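PDB 6UEH: Cow rumen GH26 endo-mannanase from Metagenome, which probably hydrolyses internal beta-1,4-mannosidic linkages in mannans such as galactomannan, as an endo-acting glycoside hydrolase of family 26. Local coordinates for residues 269-274 and 338-343; 287-292 and 342-347; 433-438 and 473-478. All blocks are in the same frame, centred on the assembly; numbering follows the deposited sequence.

Contact 1: 269-274 and 338-343; sequences FKTADC and VEIWKY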
loop_
_atom_site.group_PDB
_atom_site.type_symbol
_atom_site.label_atom_id
_atom_site.label_comp_id
_atom_site.label_asym_id
_atom_site.label_seq_id
_atom_site.Cartn_x
_atom_site.Cartn_y
_atom_site.Cartn_z
ATOM N N PHE A 269 -18.736 21.520 5.616
ATOM C CA PHE A 269 -18.411 21.438 4.195
ATOM C C PHE A 269 -18.984 20.146 3.612
ATOM O O PHE A 269 -18.630 19.051 4.049
ATOM C CB PHE A 269 -16.887 21.498 4.013
ATOM C CG PHE A 269 -16.424 21.551 2.580
ATOM C CD1 PHE A 269 -16.230 20.387 1.852
ATOM C CD2 PHE A 269 -16.128 22.765 1.980
ATOM C CE1 PHE A 269 -15.778 20.433 0.541
ATOM C CE2 PHE A 269 -15.675 22.821 0.670
ATOM C CZ PHE A 269 -15.501 21.654 -0.050
ATOM N N LYS A 270 -19.884 20.278 2.642
ATOM C CA LYS A 270 -20.484 19.111 2.001
ATOM C C LYS A 270 -19.542 18.540 0.945
ATOM O O LYS A 270 -19.402 19.102 -0.142
ATOM C CB LYS A 270 -21.835 19.470 1.377
ATOM C CG LYS A 270 -22.911 19.819 2.395
ATOM C CD LYS A 270 -24.261 20.036 1.726
ATOM C CE LYS A 270 -25.337 20.371 2.748
ATOM N NZ LYS A 270 -25.003 21.597 3.527
ATOM N N THR A 271 -18.902 17.424 1.279
ATOM C CA THR A 271 -17.869 16.830 0.432
ATOM C C THR A 271 -18.338 16.581 -1.003
ATOM O O THR A 271 -17.644 16.929 -1.958
ATOM C CB THR A 271 -17.364 15.500 1.030
ATOM O OG1 THR A 271 -16.650 15.766 2.243
ATOM C CG2 THR A 271 -16.441 14.784 0.055
ATOM N N ALA A 272 -19.521 15.992 -1.146
ATOM C CA ALA A 272 -20.046 15.640 -2.462
ATOM C C ALA A 272 -20.268 16.867 -3.348
ATOM O O ALA A 272 -20.237 16.767 -4.573
ATOM C CB ALA A 272 -21.344 14.855 -2.319
ATOM N N ASP A 273 -20.483 18.024 -2.731
ATOM C CA ASP A 273 -20.802 19.230 -3.488
ATOM C C ASP A 273 -19.575 19.935 -4.058
ATOM O O ASP A 273 -19.712 20.841 -4.880
ATOM C CB ASP A 273 -21.595 20.212 -2.619
ATOM C CG ASP A 273 -23.048 19.814 -2.473
ATOM O OD1 ASP A 273 -23.508 18.963 -3.262
ATOM O OD2 ASP A 273 -23.734 20.353 -1.578
ATOM N N CYS A 274 -18.380 19.521 -3.645
ATOM C CA CYS A 274 -17.170 20.201 -4.101
ATOM C C CYS A 274 -16.960 20.017 -5.603
ATOM O O CYS A 274 -16.210 20.766 -6.226
ATOM C CB CYS A 274 -15.939 19.713 -3.329
ATOM S SG CYS A 274 -15.313 18.092 -3.811
ATOM N N VAL A 338 -13.975 8.837 -5.809
ATOM C CA VAL A 338 -13.396 8.573 -7.123
ATOM C C VAL A 338 -13.748 9.697 -8.095
ATOM O O VAL A 338 -12.910 10.120 -8.895
ATOM C CB VAL A 338 -13.874 7.212 -7.689
ATOM C CG1 VAL A 338 -13.461 7.051 -9.145
ATOM C CG2 VAL A 338 -13.320 6.066 -6.852
ATOM N N GLU A 339 -14.978 10.196 -8.005
ATOM C CA GLU A 339 -15.410 11.311 -8.842
ATOM C C GLU A 339 -14.598 12.571 -8.537
ATOM O O GLU A 339 -14.259 13.332 -9.441
ATOM C CB GLU A 339 -16.907 11.576 -8.657
ATOM C CG GLU A 339 -17.796 10.429 -9.131
ATOM C CD GLU A 339 -19.275 10.690 -8.903
ATOM O OE1 GLU A 339 -20.062 9.719 -8.929
ATOM O OE2 GLU A 339 -19.654 11.864 -8.705
ATOM N N ILE A 340 -14.275 12.777 -7.264
ATOM C CA ILE A 340 -13.456 13.916 -6.858
ATOM C C ILE A 340 -12.036 13.789 -7.410
ATOM O O ILE A 340 -11.467 14.765 -7.898
ATOM C CB ILE A 340 -13.404 14.059 -5.324
ATOM C CG1 ILE A 340 -14.802 14.361 -4.775
ATOM C CG2 ILE A 340 -12.426 15.153 -4.916
ATOM C CD1 ILE A 340 -14.858 14.491 -3.269
ATOM N N TRP A 341 -11.474 12.583 -7.339
ATOM C CA TRP A 341 -10.152 12.319 -7.904
ATOM C C TRP A 341 -10.119 12.620 -9.398
ATOM O O TRP A 341 -9.200 13.278 -9.892
ATOM C CB TRP A 341 -9.735 10.864 -7.663
ATOM C CG TRP A 341 -8.409 10.502 -8.284
ATOM C CD1 TRP A 341 -8.179 10.140 -9.583
ATOM C CD2 TRP A 341 -7.135 10.462 -7.628
ATOM N NE1 TRP A 341 -6.843 9.879 -9.773
ATOM C CE2 TRP A 341 -6.179 10.071 -8.590
ATOM C CE3 TRP A 341 -6.708 10.719 -6.320
ATOM C CZ2 TRP A 341 -4.826 9.930 -8.285
ATOM C CZ3 TRP A 341 -5.362 10.579 -6.020
ATOM C CH2 TRP A 341 -4.438 10.191 -6.999
ATOM N N LYS A 342 -11.121 12.124 -10.116
ATOM C CA LYS A 342 -11.215 12.359 -11.552
ATOM C C LYS A 342 -11.362 13.847 -11.850
ATOM O O LYS A 342 -10.800 14.348 -12.823
ATOM C CB LYS A 342 -12.383 11.573 -12.151
ATOM C CG LYS A 342 -12.188 10.064 -12.119
ATOM C CD LYS A 342 -13.342 9.339 -12.794
ATOM C CE LYS A 342 -13.125 7.836 -12.790
ATOM N NZ LYS A 342 -14.263 7.110 -13.420
ATOM N N TYR A 343 -12.109 14.548 -11.002
ATOM C CA TYR A 343 -12.284 15.992 -11.131
ATOM C C TYR A 343 -10.939 16.705 -11.070
ATOM O O TYR A 343 -10.620 17.521 -11.933
ATOM C CB TYR A 343 -13.217 16.519 -10.033
ATOM C CG TYR A 343 -13.550 17.995 -10.133
ATOM C CD1 TYR A 343 -12.716 18.959 -9.580
ATOM C CD2 TYR A 343 -14.712 18.421 -10.764
ATOM C CE1 TYR A 343 -13.024 20.307 -9.664
ATOM C CE2 TYR A 343 -15.029 19.765 -10.850
ATOM C CZ TYR A 343 -14.181 20.704 -10.299
ATOM O OH TYR A 343 -14.494 22.043 -10.387
#
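The loop at 269-274 draws up to helix 334-351 with the CA atoms of C274 and I340 7.8 Å apart. I340 does the reaching: its CB faces the loop, and its extended branch ends in CD1, which meets two residues at once. One is T271, whose methyl CG2 stands 3.7 Å from I340 CD1, the two side chains crossing at about a right angle. The other is C274: its SG, lying between the backbone N and the carbonyl carbon (chi1 76°), comes within 3.7 Å of the same I340 CD1 and also packs on I340 CG1. T271 and C274 are set side by side by a short 3-10 turn, in which C274 N bonds T271 O at 3.2 Å. In the TIM barrel of this family 26 domain, the loop belongs to the long connection from strand 234-238 to helix 280-301, and I340 sits on the helix that follows the next strand, 306-309. T271 splits its two branches between different jobs: CG2 goes to I340, while OG1 hydrogen-bonds W328 O. N282 of helix 280-301 uses ND2 to bond both C274 O and the hydroxyl of Y343, linking C274 to helix 334-351.

Contact 2: 287-292 and 342-347; sequences EAIKML and KYLYDK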
loop_
_atom_site.group_PDB
_atom_site.type_symbol
_atom_site.label_atom_id
_atom_site.label_comp_id
_atom_site.label_asym_id
_atom_site.label_seq_id
_atom_site.Cartn_x
_atom_site.Cartn_y
_atom_site.Cartn_z
ATOM N N GLU A 287 -10.732 27.239 -6.025
ATOM C CA GLU A 287 -9.720 28.197 -5.584
ATOM C C GLU A 287 -8.494 27.479 -5.032
ATOM O O GLU A 287 -7.361 27.876 -5.298
ATOM C CB GLU A 287 -10.283 29.145 -4.522
ATOM C CG GLU A 287 -11.250 30.185 -5.049
ATOM C CD GLU A 287 -11.563 31.252 -4.015
ATOM O OE1 GLU A 287 -10.798 31.364 -3.034
ATOM O OE2 GLU A 287 -12.568 31.975 -4.181
ATOM N N ALA A 288 -8.727 26.420 -4.263
ATOM C CA ALA A 288 -7.634 25.629 -3.705
ATOM C C ALA A 288 -6.843 24.933 -4.811
ATOM O O ALA A 288 -5.613 24.881 -4.770
ATOM C CB ALA A 288 -8.170 24.610 -2.710
ATOM N N ILE A 289 -7.555 24.400 -5.798
ATOM C CA ILE A 289 -6.912 23.763 -6.942
ATOM C C ILE A 289 -6.078 24.779 -7.723
ATOM O O ILE A 289 -4.969 24.474 -8.167
ATOM C CB ILE A 289 -7.949 23.105 -7.874
ATOM C CG1 ILE A 289 -8.602 21.911 -7.177
ATOM C CG2 ILE A 289 -7.305 22.649 -9.175
ATOM C CD1 ILE A 289 -9.752 21.309 -7.959
ATOM N N LYS A 290 -6.614 25.988 -7.869
ATOM C CA LYS A 290 -5.923 27.068 -8.572
ATOM C C LYS A 290 -4.588 27.400 -7.913
ATOM O O LYS A 290 -3.569 27.549 -8.592
ATOM C CB LYS A 290 -6.804 28.321 -8.628
ATOM C CG LYS A 290 -6.169 29.505 -9.359
ATOM C CD LYS A 290 -7.016 30.768 -9.232
ATOM C CE LYS A 290 -7.108 31.222 -7.780
ATOM N NZ LYS A 290 -7.833 32.519 -7.620
ATOM N N MET A 291 -4.595 27.516 -6.589
ATOM C CA MET A 291 -3.385 27.867 -5.853
ATOM C C MET A 291 -2.375 26.726 -5.886
ATOM O O MET A 291 -1.164 26.958 -5.946
ATOM C CB MET A 291 -3.724 28.243 -4.410
ATOM C CG MET A 291 -4.619 29.466 -4.310
ATOM S SD MET A 291 -4.723 30.148 -2.645
ATOM C CE MET A 291 -5.797 31.549 -2.936
ATOM N N LEU A 292 -2.878 25.497 -5.858
ATOM C CA LEU A 292 -2.032 24.322 -6.030
ATOM C C LEU A 292 -1.402 24.299 -7.419
ATOM O O LEU A 292 -0.191 24.109 -7.558
ATOM C CB LEU A 292 -2.834 23.040 -5.808
ATOM C CG LEU A 292 -2.110 21.749 -6.197
ATOM C CD1 LEU A 292 -1.024 21.404 -5.179
ATOM C CD2 LEU A 292 -3.097 20.600 -6.366
ATOM N N LYS A 342 -11.121 12.124 -10.116
ATOM C CA LYS A 342 -11.215 12.359 -11.552
ATOM C C LYS A 342 -11.362 13.847 -11.850
ATOM O O LYS A 342 -10.800 14.348 -12.823
ATOM C CB LYS A 342 -12.383 11.573 -12.151
ATOM C CG LYS A 342 -12.188 10.064 -12.119
ATOM C CD LYS A 342 -13.342 9.339 -12.794
ATOM C CE LYS A 342 -13.125 7.836 -12.790
ATOM N NZ LYS A 342 -14.263 7.110 -13.420
ATOM N N TYR A 343 -12.109 14.548 -11.002
ATOM C CA TYR A 343 -12.284 15.992 -11.131
ATOM C C TYR A 343 -10.939 16.705 -11.070
ATOM O O TYR A 343 -10.620 17.521 -11.933
ATOM C CB TYR A 343 -13.217 16.519 -10.033
ATOM C CG TYR A 343 -13.550 17.995 -10.133
ATOM C CD1 TYR A 343 -12.716 18.959 -9.580
ATOM C CD2 TYR A 343 -14.712 18.421 -10.764
ATOM C CE1 TYR A 343 -13.024 20.307 -9.664
ATOM C CE2 TYR A 343 -15.029 19.765 -10.850
ATOM C CZ TYR A 343 -14.181 20.704 -10.299
ATOM O OH TYR A 343 -14.494 22.043 -10.387
ATOM N N LEU A 344 -10.153 16.387 -10.045
ATOM C CA LEU A 344 -8.843 17.001 -9.856
ATOM C C LEU A 344 -7.899 16.653 -11.003
ATOM O O LEU A 344 -7.188 17.517 -11.519
ATOM C CB LEU A 344 -8.232 16.564 -8.523
ATOM C CG LEU A 344 -6.824 17.086 -8.222
ATOM C CD1 LEU A 344 -6.804 18.612 -8.166
ATOM C CD2 LEU A 344 -6.294 16.492 -6.926
ATOM N N TYR A 345 -7.904 15.382 -11.396
ATOM C CA TYR A 345 -7.071 14.901 -12.492
ATOM C C TYR A 345 -7.379 15.658 -13.780
ATOM O O TYR A 345 -6.473 16.127 -14.468
ATOM C CB TYR A 345 -7.283 13.398 -12.697
ATOM C CG TYR A 345 -6.355 12.743 -13.702
ATOM C CD1 TYR A 345 -6.568 12.877 -15.068
ATOM C CD2 TYR A 345 -5.286 11.958 -13.281
ATOM C CE1 TYR A 345 -5.730 12.271 -15.989
ATOM C CE2 TYR A 345 -4.446 11.344 -14.195
ATOM C CZ TYR A 345 -4.674 11.504 -15.547
ATOM O OH TYR A 345 -3.842 10.896 -16.462
ATOM N N ASP A 346 -8.664 15.764 -14.101
ATOM C CA ASP A 346 -9.094 16.457 -15.310
ATOM C C ASP A 346 -8.787 17.949 -15.243
ATOM O O ASP A 346 -8.362 18.543 -16.232
ATOM C CB ASP A 346 -10.589 16.242 -15.552
ATOM C CG ASP A 346 -10.919 14.809 -15.931
ATOM O OD1 ASP A 346 -9.982 14.045 -16.246
ATOM O OD2 ASP A 346 -12.117 14.453 -15.927
ATOM N N LYS A 347 -9.005 18.551 -14.077
ATOM C CA LYS A 347 -8.747 19.978 -13.897
ATOM C C LYS A 347 -7.272 20.323 -14.092
ATOM O O LYS A 347 -6.944 21.268 -14.807
ATOM C CB LYS A 347 -9.207 20.440 -12.514
ATOM C CG LYS A 347 -10.645 20.935 -12.464
ATOM C CD LYS A 347 -10.818 22.204 -13.284
ATOM C CE LYS A 347 -12.225 22.775 -13.146
ATOM N NZ LYS A 347 -13.272 21.868 -13.697
#
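I289 is the first residue of 287-292 to meet helix 334-351, and it carries most of the contact, its CA 7.6 Å from the CA of L344. The helix segments pass at 45° with their axes 11.4 Å apart at the closest, and the CB of I289 is directed at the partner helix. Its chain is stretched out from CB through CG1 (chi2 173°), which carries CD1 to the edge of the Y343 ring, in the ring plane, 3.8 Å from Y343 CE1. Further back, I289 CG1 lies 3.9 Å from L344 CD1, and that leucine methyl also touches the isoleucine's CD1 and CG2, so L344 CD1 lies against three carbons of I289. The CG2 branch turns the other way along the partner helix, to K347 CB at 4.4 Å; beyond CB the lysine chain leads off, so only its base takes part. One turn on, L292 has its CB directed at the partner helix too, but its side chain stops 4.6 Å short of the other segment and is a flanking neighbour.

These helices follow the third and fourth strands of the TIM barrel, 234-238 and 306-309, and pack next to each other on its outer layer. L344 also touches P310, just past the end of strand 306-309. The polar end of Y343 is looked after by helix 280-301 itself: N286 takes the hydroxyl through OD1, and W285 meets the ring.

Between the two segments, then, the grip is purely van der Waals, made of methyls, a ring edge and the aliphatic base of a lysine. Shape fit probably sets how these helices sit, while the hydroxyl of Y343 adds directional bonding to helix 280-301 beyond the two segments.

Contact 3: 433-438 and 473-478; sequences PGVDNL and SDYCIT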
loop_
_atom_site.group_PDB
_atom_site.type_symbol
_atom_site.label_atom_id
_atom_site.label_comp_id
_atom_site.label_asym_id
_atom_site.label_seq_id
_atom_site.Cartn_x
_atom_site.Cartn_y
_atom_site.Cartn_z
ATOM N N PRO A 433 10.095 -1.554 7.163
ATOM C CA PRO A 433 10.241 -3.008 7.302
ATOM C C PRO A 433 11.706 -3.444 7.328
ATOM O O PRO A 433 12.566 -2.739 6.795
ATOM C CB PRO A 433 9.532 -3.554 6.059
ATOM C CG PRO A 433 8.548 -2.492 5.690
ATOM C CD PRO A 433 9.212 -1.189 6.041
ATOM N N GLY A 434 11.978 -4.582 7.960
ATOM C CA GLY A 434 13.316 -5.143 7.980
ATOM C C GLY A 434 13.736 -5.507 6.571
ATOM O O GLY A 434 12.959 -6.095 5.818
ATOM N N VAL A 435 14.964 -5.154 6.210
ATOM C CA VAL A 435 15.428 -5.341 4.843
ATOM C C VAL A 435 15.503 -6.830 4.492
ATOM O O VAL A 435 15.266 -7.213 3.347
ATOM C CB VAL A 435 16.799 -4.656 4.613
ATOM C CG1 VAL A 435 17.911 -5.349 5.397
ATOM C CG2 VAL A 435 17.127 -4.606 3.129
ATOM N N ASP A 436 15.801 -7.666 5.481
ATOM C CA ASP A 436 15.860 -9.106 5.260
ATOM C C ASP A 436 14.469 -9.666 4.987
ATOM O O ASP A 436 14.304 -10.549 4.151
ATOM C CB ASP A 436 16.491 -9.813 6.461
ATOM C CG ASP A 436 17.955 -9.457 6.641
ATOM O OD1 ASP A 436 18.651 -9.262 5.621
ATOM O OD2 ASP A 436 18.411 -9.371 7.801
ATOM N N ASN A 437 13.468 -9.141 5.688
ATOM C CA ASN A 437 12.092 -9.567 5.465
ATOM C C ASN A 437 11.612 -9.189 4.068
ATOM O O ASN A 437 10.897 -9.954 3.422
ATOM C CB ASN A 437 11.163 -8.969 6.522
ATOM C CG ASN A 437 11.382 -9.570 7.898
ATOM O OD1 ASN A 437 11.814 -10.715 8.025
ATOM N ND2 ASN A 437 11.079 -8.799 8.937
ATOM N N LEU A 438 12.009 -8.006 3.607
ATOM C CA LEU A 438 11.644 -7.533 2.274
ATOM C C LEU A 438 12.212 -8.437 1.186
ATOM O O LEU A 438 11.528 -8.774 0.217
ATOM C CB LEU A 438 12.131 -6.096 2.058
ATOM C CG LEU A 438 11.484 -4.991 2.896
ATOM C CD1 LEU A 438 12.153 -3.656 2.622
ATOM C CD2 LEU A 438 9.991 -4.909 2.615
ATOM N N SER A 473 22.338 -1.223 2.592
ATOM C CA SER A 473 22.070 -2.474 1.892
ATOM C C SER A 473 22.105 -2.289 0.378
ATOM O O SER A 473 21.709 -1.244 -0.135
ATOM C CB SER A 473 20.714 -3.038 2.313
ATOM O OG SER A 473 20.362 -4.156 1.517
ATOM N N ASP A 474 22.575 -3.312 -0.336
ATOM C CA ASP A 474 22.580 -3.284 -1.796
ATOM C C ASP A 474 21.162 -3.208 -2.342
ATOM O O ASP A 474 20.930 -2.694 -3.437
ATOM C CB ASP A 474 23.289 -4.516 -2.362
ATOM C CG ASP A 474 24.787 -4.484 -2.139
ATOM O OD1 ASP A 474 25.346 -3.375 -2.009
ATOM O OD2 ASP A 474 25.404 -5.568 -2.096
ATOM N N TYR A 475 20.214 -3.721 -1.565
ATOM C CA TYR A 475 18.817 -3.754 -1.972
ATOM C C TYR A 475 18.173 -2.365 -1.924
ATOM O O TYR A 475 17.134 -2.133 -2.539
ATOM C CB TYR A 475 18.038 -4.734 -1.088
ATOM C CG TYR A 475 16.588 -4.905 -1.484
ATOM C CD1 TYR A 475 16.237 -5.626 -2.618
ATOM C CD2 TYR A 475 15.570 -4.348 -0.720
ATOM C CE1 TYR A 475 14.914 -5.781 -2.986
ATOM C CE2 TYR A 475 14.240 -4.502 -1.078
ATOM C CZ TYR A 475 13.920 -5.218 -2.212
ATOM O OH TYR A 475 12.600 -5.373 -2.574
ATOM N N CYS A 476 18.794 -1.437 -1.205
ATOM C CA CYS A 476 18.196 -0.119 -1.015
ATOM C C CYS A 476 18.881 0.967 -1.835
ATOM O O CYS A 476 20.097 1.141 -1.768
ATOM C CB CYS A 476 18.216 0.260 0.465
ATOM S SG CYS A 476 17.548 1.904 0.852
ATOM N N ILE A 477 18.085 1.697 -2.608
ATOM C CA ILE A 477 18.585 2.811 -3.400
ATOM C C ILE A 477 18.574 4.097 -2.582
ATOM O O ILE A 477 17.540 4.490 -2.040
ATOM C CB ILE A 477 17.752 3.001 -4.683
ATOM C CG1 ILE A 477 17.994 1.828 -5.635
ATOM C CG2 ILE A 477 18.094 4.320 -5.360
ATOM C CD1 ILE A 477 17.108 1.838 -6.850
ATOM N N THR A 478 19.733 4.740 -2.486
ATOM C CA THR A 478 19.851 6.002 -1.767
ATOM C C THR A 478 20.158 7.121 -2.759
ATOM O O THR A 478 20.228 6.877 -3.965
ATOM C CB THR A 478 20.942 5.936 -0.678
ATOM O OG1 THR A 478 22.233 5.815 -1.288
ATOM C CG2 THR A 478 20.706 4.739 0.239
HETATM O O HOH W 1 11.820 -8.014 -2.708
#
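Y475 leans its ring against the start of helix 435-441, with V435 and L438 one turn apart to receive it. Its CB is directed at the helix, and CG lies anti to the backbone N (chi1 -177°), which swings the ring out along the two aliphatic residues. CD2 comes first, 4.2 Å from V435 CG2. One atom further, CE2 lies 4.1 Å from L438 CB. At the tip, the hydroxyl OH accepts a hydrogen bond of 2.8 Å from a water, which donates its other hydrogen to L438 O, so the ring ends in a water bridge to the helix backbone.

V435 CG2 has a second neighbour in S473, whose OG approaches to 3.6 Å. That OG also accepts from Y475 N at 3.1 Å, with an N-H...O angle of 152°; this is an ST turn, built on the type I turn that runs from S473 to C476. With an alanine at S473, the amide of Y475 is likely to lose the OG acceptor and V435 CG2 its neighbour, leaving the turn that presents the ring less fixed.

V435 is covered further by E469 and I470 of helix 464-471, and both L438 and Y475 rest on I169 of strand 169-174. Y475 and I477 also bond I169 through their backbones. Strand 476-477 is the last of the eight parallel strands and pairs with the first, 169-174, while helix 435-441 follows the seventh, 423-429: the contact belongs to the closing seam of a TIM barrel.

How the contacts relate
Contacts 1 and 2 are neighbours on one helix: their centres are 11 Å apart, and they share K342 and Y343 of helix 334-351. Through them that helix meets first the loop leading into helix 280-301, then helix 280-301 itself. Contact 3 stands apart, its centre 38 Å from that of contact 1 and 36 Å from that of contact 2, with nearest atoms about 22 and 25 Å away. Contacts 1 and 3 lie on opposite sides of the chain's centre. All three belong to the family 26 barrel, whereas the calcium ion is held by E13, E15, S37, G40 and D126, residues used by none of them.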